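Local atomic coordinates of pentalenene synthase (Streptomyces chartreusis NRRL 3882, PDB entry 6Q4S), a protein that probably converts farnesyl diphosphate, with magnesium as cofactor, into the bicyclic sesquiterpene alcohol 7-epi-alpha-eudesmol through a 1,10-cyclization. Residues S16-V30 against A61-L75. Residues are numbered along the deposited sequence; the frame is centred on the assembly and turned at random.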
ATOM      1  N   SER A  16      13.403  22.051 -15.224  1.00 39.42           N
ATOM      2  CA  SER A  16      12.315  23.000 -15.005  1.00 45.12           C
ATOM      3  C   SER A  16      12.781  24.473 -14.991  1.00 43.00           C
ATOM      4  O   SER A  16      13.752  24.871 -14.287  1.00 38.85           O
ATOM      5  CB  SER A  16      11.568  22.700 -13.726  1.00 43.04           C
ATOM      6  OG  SER A  16      10.606  23.684 -13.397  1.00 34.47           O
ATOM      7  N   GLU A  17      12.013  25.299 -15.695  1.00 42.09           N
ATOM      8  CA  GLU A  17      12.167  26.781 -15.598  1.00 46.41           C
ATOM      9  C   GLU A  17      11.765  27.371 -14.249  1.00 43.06           C
ATOM     10  O   GLU A  17      12.110  28.542 -13.907  1.00 38.73           O
ATOM     11  CB  GLU A  17      11.377  27.442 -16.738  1.00 49.93           C
ATOM     12  CG  GLU A  17       9.865  27.401 -16.566  1.00 65.61           C
ATOM     13  CD  GLU A  17       9.113  27.882 -17.796  1.00 75.55           C
ATOM     14  OE1 GLU A  17       9.591  28.850 -18.452  1.00 98.56           O
ATOM     15  OE2 GLU A  17       8.042  27.310 -18.103  1.00 70.48           O
ATOM     16  N   HIS A  18      11.105  26.570 -13.392  1.00 36.61           N
ATOM     17  CA  HIS A  18      10.630  27.105 -12.105  1.00 34.06           C
ATOM     18  C   HIS A  18      11.541  26.965 -10.938  1.00 35.17           C
ATOM     19  O   HIS A  18      11.166  27.230  -9.771  1.00 35.41           O
ATOM     20  CB  HIS A  18       9.288  26.433 -11.797  1.00 41.80           C
ATOM     21  CG  HIS A  18       8.344  26.521 -12.931  1.00 44.13           C
ATOM     22  ND1 HIS A  18       8.064  27.726 -13.546  1.00 51.16           N
ATOM     23  CD2 HIS A  18       7.608  25.580 -13.565  1.00 49.66           C
ATOM     24  CE1 HIS A  18       7.186  27.512 -14.511  1.00 57.99           C
ATOM     25  NE2 HIS A  18       6.907  26.217 -14.558  1.00 52.48           N
ATOM     26  N   LEU A  19      12.788  26.616 -11.198  1.00 35.72           N
ATOM     27  CA  LEU A  19      13.696  26.371 -10.083  1.00 34.84           C
ATOM     28  C   LEU A  19      13.763  27.495  -9.097  1.00 37.66           C
ATOM     29  O   LEU A  19      13.578  27.288  -7.876  1.00 33.35           O
ATOM     30  CB  LEU A  19      15.092  26.011 -10.634  1.00 36.34           C
ATOM     31  CG  LEU A  19      16.224  25.929  -9.637  1.00 41.97           C
ATOM     32  CD1 LEU A  19      15.950  24.889  -8.544  1.00 38.09           C
ATOM     33  CD2 LEU A  19      17.502  25.628 -10.443  1.00 42.11           C
ATOM     34  N   GLU A  20      14.060  28.724  -9.555  1.00 36.76           N
ATOM     35  CA  GLU A  20      14.219  29.828  -8.576  1.00 38.11           C
ATOM     36  C   GLU A  20      12.895  30.257  -7.939  1.00 33.68           C
ATOM     37  O   GLU A  20      12.841  30.523  -6.733  1.00 36.19           O
ATOM     38  CB  GLU A  20      15.026  31.053  -9.148  1.00 41.99           C
ATOM     39  CG  GLU A  20      16.484  30.747  -9.525  1.00 48.31           C
ATOM     40  CD  GLU A  20      17.342  30.089  -8.396  1.00 55.83           C
ATOM     41  OE1 GLU A  20      17.125  30.344  -7.184  1.00 61.43           O
ATOM     42  OE2 GLU A  20      18.273  29.286  -8.695  1.00 56.14           O
ATOM     43  N   TYR A  21      11.826  30.279  -8.724  1.00 35.61           N
ATOM     44  CA  TYR A  21      10.490  30.655  -8.180  1.00 36.53           C
ATOM     45  C   TYR A  21      10.116  29.692  -6.992  1.00 34.03           C
ATOM     46  O   TYR A  21       9.779  30.117  -5.875  1.00 33.46           O
ATOM     47  CB  TYR A  21       9.443  30.527  -9.320  1.00 40.62           C
ATOM     48  CG  TYR A  21       8.031  30.599  -8.830  1.00 45.76           C
ATOM     49  CD1 TYR A  21       7.420  31.829  -8.586  1.00 47.40           C
ATOM     50  CD2 TYR A  21       7.317  29.430  -8.532  1.00 46.69           C
ATOM     51  CE1 TYR A  21       6.108  31.890  -8.127  1.00 45.20           C
ATOM     52  CE2 TYR A  21       6.019  29.488  -8.039  1.00 51.95           C
ATOM     53  CZ  TYR A  21       5.429  30.733  -7.827  1.00 47.16           C
ATOM     54  OH  TYR A  21       4.144  30.775  -7.353  1.00 49.81           O
ATOM     55  N   ALA A  22      10.235  28.405  -7.264  1.00 32.49           N
ATOM     56  CA  ALA A  22       9.833  27.349  -6.280  1.00 30.56           C
ATOM     57  C   ALA A  22      10.784  27.158  -5.140  1.00 32.84           C
ATOM     58  O   ALA A  22      10.355  27.002  -3.964  1.00 33.83           O
ATOM     59  CB  ALA A  22       9.575  26.074  -7.012  1.00 32.42           C
ATOM     60  N   ARG A  23      12.090  27.246  -5.409  1.00 35.49           N
ATOM     61  CA  ARG A  23      13.111  27.247  -4.339  1.00 32.67           C
ATOM     62  C   ARG A  23      12.773  28.249  -3.271  1.00 37.68           C
ATOM     63  O   ARG A  23      12.842  27.966  -2.092  1.00 33.55           O
ATOM     64  CB  ARG A  23      14.543  27.557  -4.888  1.00 37.92           C
ATOM     65  CG  ARG A  23      15.679  27.327  -3.921  1.00 39.81           C
ATOM     66  CD  ARG A  23      16.898  28.223  -4.143  1.00 48.22           C
ATOM     67  NE  ARG A  23      17.441  28.034  -5.470  1.00 46.27           N
ATOM     68  CZ  ARG A  23      18.227  27.012  -5.805  1.00 50.85           C
ATOM     69  NH1 ARG A  23      18.513  26.057  -4.929  1.00 57.53           N
ATOM     70  NH2 ARG A  23      18.690  26.915  -7.032  1.00 49.14           N
ATOM     71  N   ALA A  24      12.460  29.470  -3.680  1.00 36.71           N
ATOM     72  CA  ALA A  24      12.189  30.511  -2.719  1.00 32.87           C
ATOM     73  C   ALA A  24      10.988  30.184  -1.815  1.00 29.42           C
ATOM     74  O   ALA A  24      11.067  30.332  -0.626  1.00 34.37           O
ATOM     75  CB  ALA A  24      11.963  31.866  -3.451  1.00 35.03           C
ATOM     76  N   ARG A  25       9.906  29.729  -2.386  1.00 31.62           N
ATOM     77  CA  ARG A  25       8.749  29.304  -1.564  1.00 36.65           C
ATOM     78  C   ARG A  25       9.062  28.089  -0.671  1.00 33.73           C
ATOM     79  O   ARG A  25       8.590  27.975   0.486  1.00 33.35           O
ATOM     80  CB  ARG A  25       7.587  28.988  -2.488  1.00 38.78           C
ATOM     81  CG  ARG A  25       7.047  30.230  -3.178  1.00 49.16           C
ATOM     82  CD  ARG A  25       5.887  29.899  -4.077  1.00 63.88           C
ATOM     83  NE  ARG A  25       4.853  30.929  -4.037  1.00 83.95           N
ATOM     84  CZ  ARG A  25       4.939  32.140  -4.610  1.00 94.27           C
ATOM     85  NH1 ARG A  25       6.031  32.516  -5.290  1.00 95.58           N
ATOM     86  NH2 ARG A  25       3.914  32.997  -4.496  1.00 85.77           N
ATOM     87  N   HIS A  26       9.818  27.165  -1.256  1.00 32.30           N
ATOM     88  CA  HIS A  26      10.201  25.885  -0.593  1.00 33.16           C
ATOM     89  C   HIS A  26      11.043  26.187   0.607  1.00 33.18           C
ATOM     90  O   HIS A  26      10.818  25.650   1.694  1.00 34.55           O
ATOM     91  CB  HIS A  26      10.960  24.909  -1.550  1.00 33.52           C
ATOM     92  CG  HIS A  26      11.632  23.808  -0.816  1.00 35.28           C
ATOM     93  ND1 HIS A  26      10.907  22.873  -0.115  1.00 36.91           N
ATOM     94  CD2 HIS A  26      12.938  23.556  -0.563  1.00 33.24           C
ATOM     95  CE1 HIS A  26      11.738  22.079   0.526  1.00 36.93           C
ATOM     96  NE2 HIS A  26      12.975  22.462   0.261  1.00 35.68           N
ATOM     97  N   LEU A  27      12.030  27.081   0.466  1.00 34.92           N
ATOM     98  CA  LEU A  27      12.846  27.446   1.621  1.00 31.74           C
ATOM     99  C   LEU A  27      12.129  28.106   2.788  1.00 32.69           C
ATOM    100  O   LEU A  27      12.527  27.898   3.955  1.00 32.80           O
ATOM    101  CB  LEU A  27      14.072  28.294   1.254  1.00 36.00           C
ATOM    102  CG  LEU A  27      15.058  27.606   0.322  1.00 40.97           C
ATOM    103  CD1 LEU A  27      16.065  28.662  -0.183  1.00 44.54           C
ATOM    104  CD2 LEU A  27      15.718  26.448   1.043  1.00 42.14           C
ATOM    105  N   ARG A  28      11.131  28.922   2.490  1.00 31.22           N
ATOM    106  CA  ARG A  28      10.274  29.487   3.545  1.00 32.73           C
ATOM    107  C   ARG A  28       9.398  28.425   4.204  1.00 31.57           C
ATOM    108  O   ARG A  28       9.207  28.437   5.424  1.00 31.30           O
ATOM    109  CB  ARG A  28       9.398  30.570   2.924  1.00 37.67           C
ATOM    110  CG  ARG A  28      10.206  31.894   2.905  1.00 44.00           C
ATOM    111  CD  ARG A  28       9.858  32.727   1.708  1.00 44.48           C
ATOM    112  NE  ARG A  28       8.484  33.068   1.826  1.00 45.43           N
ATOM    113  CZ  ARG A  28       7.638  33.156   0.829  1.00 43.18           C
ATOM    114  NH1 ARG A  28       8.016  32.939  -0.421  1.00 49.82           N
ATOM    115  NH2 ARG A  28       6.377  33.471   1.120  1.00 49.36           N
ATOM    116  N   TRP A  29       8.911  27.512   3.368  1.00 29.92           N
ATOM    117  CA  TRP A  29       8.102  26.379   3.853  1.00 33.13           C
ATOM    118  C   TRP A  29       8.855  25.496   4.851  1.00 31.40           C
ATOM    119  O   TRP A  29       8.283  25.103   5.867  1.00 31.78           O
ATOM    120  CB  TRP A  29       7.582  25.615   2.675  1.00 33.07           C
ATOM    121  CG  TRP A  29       6.667  24.408   2.998  1.00 34.56           C
ATOM    122  CD1 TRP A  29       5.287  24.412   3.070  1.00 36.93           C
ATOM    123  CD2 TRP A  29       7.071  23.040   3.180  1.00 32.01           C
ATOM    124  NE1 TRP A  29       4.826  23.129   3.310  1.00 33.87           N
ATOM    125  CE2 TRP A  29       5.888  22.266   3.350  1.00 33.21           C
ATOM    126  CE3 TRP A  29       8.303  22.395   3.198  1.00 32.34           C
ATOM    127  CZ2 TRP A  29       5.920  20.876   3.585  1.00 34.60           C
ATOM    128  CZ3 TRP A  29       8.342  20.987   3.447  1.00 35.59           C
ATOM    129  CH2 TRP A  29       7.152  20.261   3.641  1.00 33.33           C
ATOM    130  N   VAL A  30      10.120  25.165   4.601  1.00 32.32           N
ATOM    131  CA  VAL A  30      10.824  24.310   5.563  1.00 36.14           C
ATOM    132  C   VAL A  30      10.867  24.940   6.957  1.00 38.66           C
ATOM    133  O   VAL A  30      10.792  24.236   7.995  1.00 33.10           O
ATOM    134  CB  VAL A  30      12.226  23.755   5.145  1.00 36.24           C
ATOM    135  CG1 VAL A  30      12.144  23.040   3.810  1.00 39.32           C
ATOM    136  CG2 VAL A  30      13.295  24.795   5.114  1.00 44.23           C
ATOM    137  N   ALA A  61       6.735  20.105 -14.315  1.00 36.09           N
ATOM    138  CA  ALA A  61       5.787  20.458 -13.295  1.00 37.09           C
ATOM    139  C   ALA A  61       5.360  21.888 -13.527  1.00 41.90           C
ATOM    140  O   ALA A  61       6.208  22.739 -13.882  1.00 34.87           O
ATOM    141  CB  ALA A  61       6.423  20.334 -11.932  1.00 33.94           C
ATOM    142  N   SER A  62       4.082  22.192 -13.246  1.00 38.15           N
ATOM    143  CA  SER A  62       3.701  23.583 -13.126  1.00 36.11           C
ATOM    144  C   SER A  62       4.471  24.201 -11.995  1.00 40.45           C
ATOM    145  O   SER A  62       5.054  23.466 -11.155  1.00 34.60           O
ATOM    146  CB  SER A  62       2.215  23.706 -12.840  1.00 37.62           C
ATOM    147  OG  SER A  62       1.969  23.303 -11.518  1.00 36.07           O
ATOM    148  N   ALA A  63       4.445  25.529 -11.903  1.00 31.83           N
ATOM    149  CA  ALA A  63       5.183  26.196 -10.906  1.00 34.52           C
ATOM    150  C   ALA A  63       4.700  25.884  -9.496  1.00 35.84           C
ATOM    151  O   ALA A  63       5.530  25.825  -8.552  1.00 37.77           O
ATOM    152  CB  ALA A  63       5.193  27.699 -11.137  1.00 38.20           C
ATOM    153  N   ASP A  64       3.388  25.759  -9.279  1.00 34.30           N
ATOM    154  CA  ASP A  64       2.935  25.547  -7.918  1.00 36.59           C
ATOM    155  C   ASP A  64       3.256  24.073  -7.501  1.00 33.67           C
ATOM    156  O   ASP A  64       3.468  23.799  -6.336  1.00 35.49           O
ATOM    157  CB  ASP A  64       1.443  25.790  -7.778  1.00 42.55           C
ATOM    158  CG  ASP A  64       1.048  27.269  -7.967  1.00 54.38           C
ATOM    159  OD1 ASP A  64       1.806  28.196  -7.567  1.00 54.34           O
ATOM    160  OD2 ASP A  64      -0.062  27.462  -8.492  1.00 62.13           O
ATOM    161  N   ASP A  65       3.112  23.172  -8.447  1.00 32.68           N
ATOM    162  CA  ASP A  65       3.427  21.748  -8.233  1.00 37.03           C
ATOM    163  C   ASP A  65       4.928  21.518  -8.053  1.00 39.42           C
ATOM    164  O   ASP A  65       5.330  20.647  -7.291  1.00 39.84           O
ATOM    165  CB  ASP A  65       2.925  20.930  -9.391  1.00 34.13           C
ATOM    166  CG  ASP A  65       1.405  20.828  -9.420  1.00 36.54           C
ATOM    167  OD1 ASP A  65       0.735  21.076  -8.388  1.00 33.01           O
ATOM    168  OD2 ASP A  65       0.872  20.338 -10.433  1.00 36.91           O
ATOM    169  N   MET A  66       5.756  22.363  -8.645  1.00 35.79           N
ATOM    170  CA  MET A  66       7.193  22.284  -8.395  1.00 33.16           C
ATOM    171  C   MET A  66       7.474  22.584  -6.943  1.00 33.23           C
ATOM    172  O   MET A  66       8.304  21.908  -6.291  1.00 30.02           O
ATOM    173  CB  MET A  66       7.999  23.211  -9.319  1.00 33.46           C
ATOM    174  CG  MET A  66       9.502  23.116  -9.139  1.00 36.85           C
ATOM    175  SD  MET A  66      10.257  21.452  -9.263  1.00 40.35           S
ATOM    176  CE  MET A  66       9.830  21.120 -10.904  1.00 35.77           C
ATOM    177  N   VAL A  67       6.738  23.541  -6.375  1.00 30.24           N
ATOM    178  CA  VAL A  67       6.869  23.808  -4.948  1.00 30.60           C
ATOM    179  C   VAL A  67       6.520  22.544  -4.043  1.00 32.69           C
ATOM    180  O   VAL A  67       7.270  22.228  -3.160  1.00 30.67           O
ATOM    181  CB  VAL A  67       5.998  24.992  -4.460  1.00 35.21           C
ATOM    182  CG1 VAL A  67       6.274  25.211  -2.964  1.00 33.57           C
ATOM    183  CG2 VAL A  67       6.382  26.283  -5.216  1.00 34.73           C
ATOM    184  N   VAL A  68       5.403  21.904  -4.336  1.00 36.64           N
ATOM    185  CA  VAL A  68       4.929  20.714  -3.618  1.00 34.59           C
ATOM    186  C   VAL A  68       5.999  19.615  -3.764  1.00 34.99           C
ATOM    187  O   VAL A  68       6.362  18.974  -2.782  1.00 34.37           O
ATOM    188  CB  VAL A  68       3.593  20.266  -4.218  1.00 37.42           C
ATOM    189  CG1 VAL A  68       3.162  18.866  -3.706  1.00 39.93           C
ATOM    190  CG2 VAL A  68       2.520  21.277  -3.882  1.00 40.23           C
ATOM    191  N   LEU A  69       6.541  19.454  -4.971  1.00 32.15           N
ATOM    192  CA  LEU A  69       7.602  18.459  -5.205  1.00 29.57           C
ATOM    193  C   LEU A  69       8.882  18.708  -4.420  1.00 34.22           C
ATOM    194  O   LEU A  69       9.432  17.773  -3.829  1.00 31.67           O
ATOM    195  CB  LEU A  69       7.829  18.199  -6.679  1.00 30.51           C
ATOM    196  CG  LEU A  69       6.670  17.548  -7.415  1.00 31.68           C
ATOM    197  CD1 LEU A  69       6.732  17.902  -8.888  1.00 35.12           C
ATOM    198  CD2 LEU A  69       6.506  16.024  -7.213  1.00 36.70           C
ATOM    199  N   MET A  70       9.345  19.949  -4.342  1.00 27.24           N
ATOM    200  CA  MET A  70      10.473  20.275  -3.530  1.00 30.51           C
ATOM    201  C   MET A  70      10.172  20.043  -2.062  1.00 31.75           C
ATOM    202  O   MET A  70      11.030  19.572  -1.300  1.00 32.11           O
ATOM    203  CB  MET A  70      10.926  21.711  -3.701  1.00 26.39           C
ATOM    204  CG  MET A  70      11.349  22.021  -5.151  1.00 30.43           C
ATOM    205  SD  MET A  70      11.847  23.759  -5.262  1.00 32.64           S
ATOM    206  CE  MET A  70      12.550  23.643  -6.918  1.00 31.61           C
ATOM    207  N   ASN A  71       8.960  20.416  -1.638  1.00 31.14           N
ATOM    208  CA  ASN A  71       8.629  20.227  -0.264  1.00 31.48           C
ATOM    209  C   ASN A  71       8.741  18.667   0.087  1.00 29.71           C
ATOM    210  O   ASN A  71       9.348  18.270   1.094  1.00 31.01           O
ATOM    211  CB  ASN A  71       7.221  20.793   0.036  1.00 30.19           C
ATOM    212  CG  ASN A  71       7.142  22.313  -0.099  1.00 28.37           C
ATOM    213  OD1 ASN A  71       8.151  23.031  -0.057  1.00 27.23           O
ATOM    214  ND2 ASN A  71       5.910  22.804  -0.108  1.00 28.48           N
ATOM    215  N   TRP A  72       8.088  17.872  -0.703  1.00 31.56           N
ATOM    216  CA  TRP A  72       8.179  16.412  -0.593  1.00 37.72           C
ATOM    217  C   TRP A  72       9.604  15.864  -0.581  1.00 38.39           C
ATOM    218  O   TRP A  72       9.998  15.185   0.356  1.00 35.62           O
ATOM    219  CB  TRP A  72       7.473  15.819  -1.736  1.00 37.71           C
ATOM    220  CG  TRP A  72       7.413  14.365  -1.735  1.00 34.47           C
ATOM    221  CD1 TRP A  72       7.174  13.537  -0.687  1.00 40.20           C
ATOM    222  CD2 TRP A  72       7.583  13.561  -2.855  1.00 36.25           C
ATOM    223  NE1 TRP A  72       7.170  12.229  -1.098  1.00 34.10           N
ATOM    224  CE2 TRP A  72       7.445  12.210  -2.432  1.00 36.13           C
ATOM    225  CE3 TRP A  72       7.878  13.827  -4.187  1.00 34.76           C
ATOM    226  CZ2 TRP A  72       7.492  11.153  -3.328  1.00 38.33           C
ATOM    227  CZ3 TRP A  72       7.966  12.804  -5.049  1.00 35.22           C
ATOM    228  CH2 TRP A  72       7.776  11.469  -4.631  1.00 40.05           C
ATOM    229  N   PHE A  73      10.379  16.235  -1.594  1.00 38.34           N
ATOM    230  CA  PHE A  73      11.788  15.953  -1.626  1.00 46.31           C
ATOM    231  C   PHE A  73      12.466  16.202  -0.282  1.00 43.35           C
ATOM    232  O   PHE A  73      13.266  15.404   0.139  1.00 39.77           O
ATOM    233  CB  PHE A  73      12.503  16.827  -2.653  1.00 46.16           C
ATOM    234  CG  PHE A  73      13.103  16.098  -3.787  1.00 44.82           C
ATOM    235  CD1 PHE A  73      14.418  15.722  -3.743  1.00 49.89           C
ATOM    236  CD2 PHE A  73      12.395  15.886  -4.958  1.00 53.18           C
ATOM    237  CE1 PHE A  73      15.005  15.084  -4.812  1.00 48.00           C
ATOM    238  CE2 PHE A  73      12.995  15.291  -6.070  1.00 43.58           C
ATOM    239  CZ  PHE A  73      14.278  14.869  -5.983  1.00 44.97           C
ATOM    240  N   SER A  74      12.200  17.335   0.356  1.00 35.42           N
ATOM    241  CA  SER A  74      12.851  17.634   1.567  1.00 39.29           C
ATOM    242  C   SER A  74      12.521  16.639   2.708  1.00 41.29           C
ATOM    243  O   SER A  74      13.361  16.490   3.606  1.00 39.03           O
ATOM    244  CB  SER A  74      12.576  19.084   2.051  1.00 42.43           C
ATOM    245  OG  SER A  74      11.256  19.268   2.514  1.00 40.56           O
ATOM    246  N   LEU A  75      11.313  16.040   2.684  1.00 41.80           N
ATOM    247  CA  LEU A  75      10.802  15.206   3.795  1.00 42.74           C
ATOM    248  C   LEU A  75      11.679  14.013   3.981  1.00 41.22           C
ATOM    249  O   LEU A  75      12.143  13.764   5.077  1.00 41.25           O
ATOM    250  CB  LEU A  75       9.336  14.731   3.592  1.00 38.65           C
ATOM    251  CG  LEU A  75       8.411  15.911   3.655  1.00 37.85           C
ATOM    252  CD1 LEU A  75       6.966  15.552   3.430  1.00 38.54           C
ATOM    253  CD2 LEU A  75       8.598  16.665   4.941  1.00 41.50           C
TER
HETATM  254  O   HOH W   1       8.625  22.848 -14.960  1.00 39.17           O
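His26 ND1 donates to Asn71 OD1 at 2.8 Å, a nearly straight bond (169°) that lies in the imidazole plane and uses a lone pair of the amide oxygen. The same amide lies flat over one face of the Trp29 indole, the planes 8° apart, with Asn71 CB centred above the six-membered ring at 3.5 Å from its centroid. Met70 CB covers a face of the His26 imidazole, and Ser74 CB meets the ring's edge. One turn back, Ala22 is a knob in the hole formed by Ala63, Met66, Val67 and Met70, its CB 3.6 Å from Met66 CG; Val67 and Met70 fit into helix 19-32 in return. With CG anti to the carbonyl carbon (chi1 -61°) and the chain extended beyond it, Met70 lays its sulfur against the backbone of Ala22 and Arg23. At the N-terminal ends, Ala63 CB sits over the His18 ring, and a water links Ser16 OG (2.7 Å) to Ala61 O (2.6 Å). Small residues at Ala22 and Ala63 suit the 8.6 Å approach of the helix axes. Outside the pair, Tyr45 OH is hydrogen-bonded to His26 NE2 and Glu125 OE2 to Trp29 NE1, which probably restrains both rings. Since ND1 donates to the amide, this buried polar cluster is directional: it probably sets the rotation of Asn71 within all-helical packing, on the helix leading to the DDXXD motif.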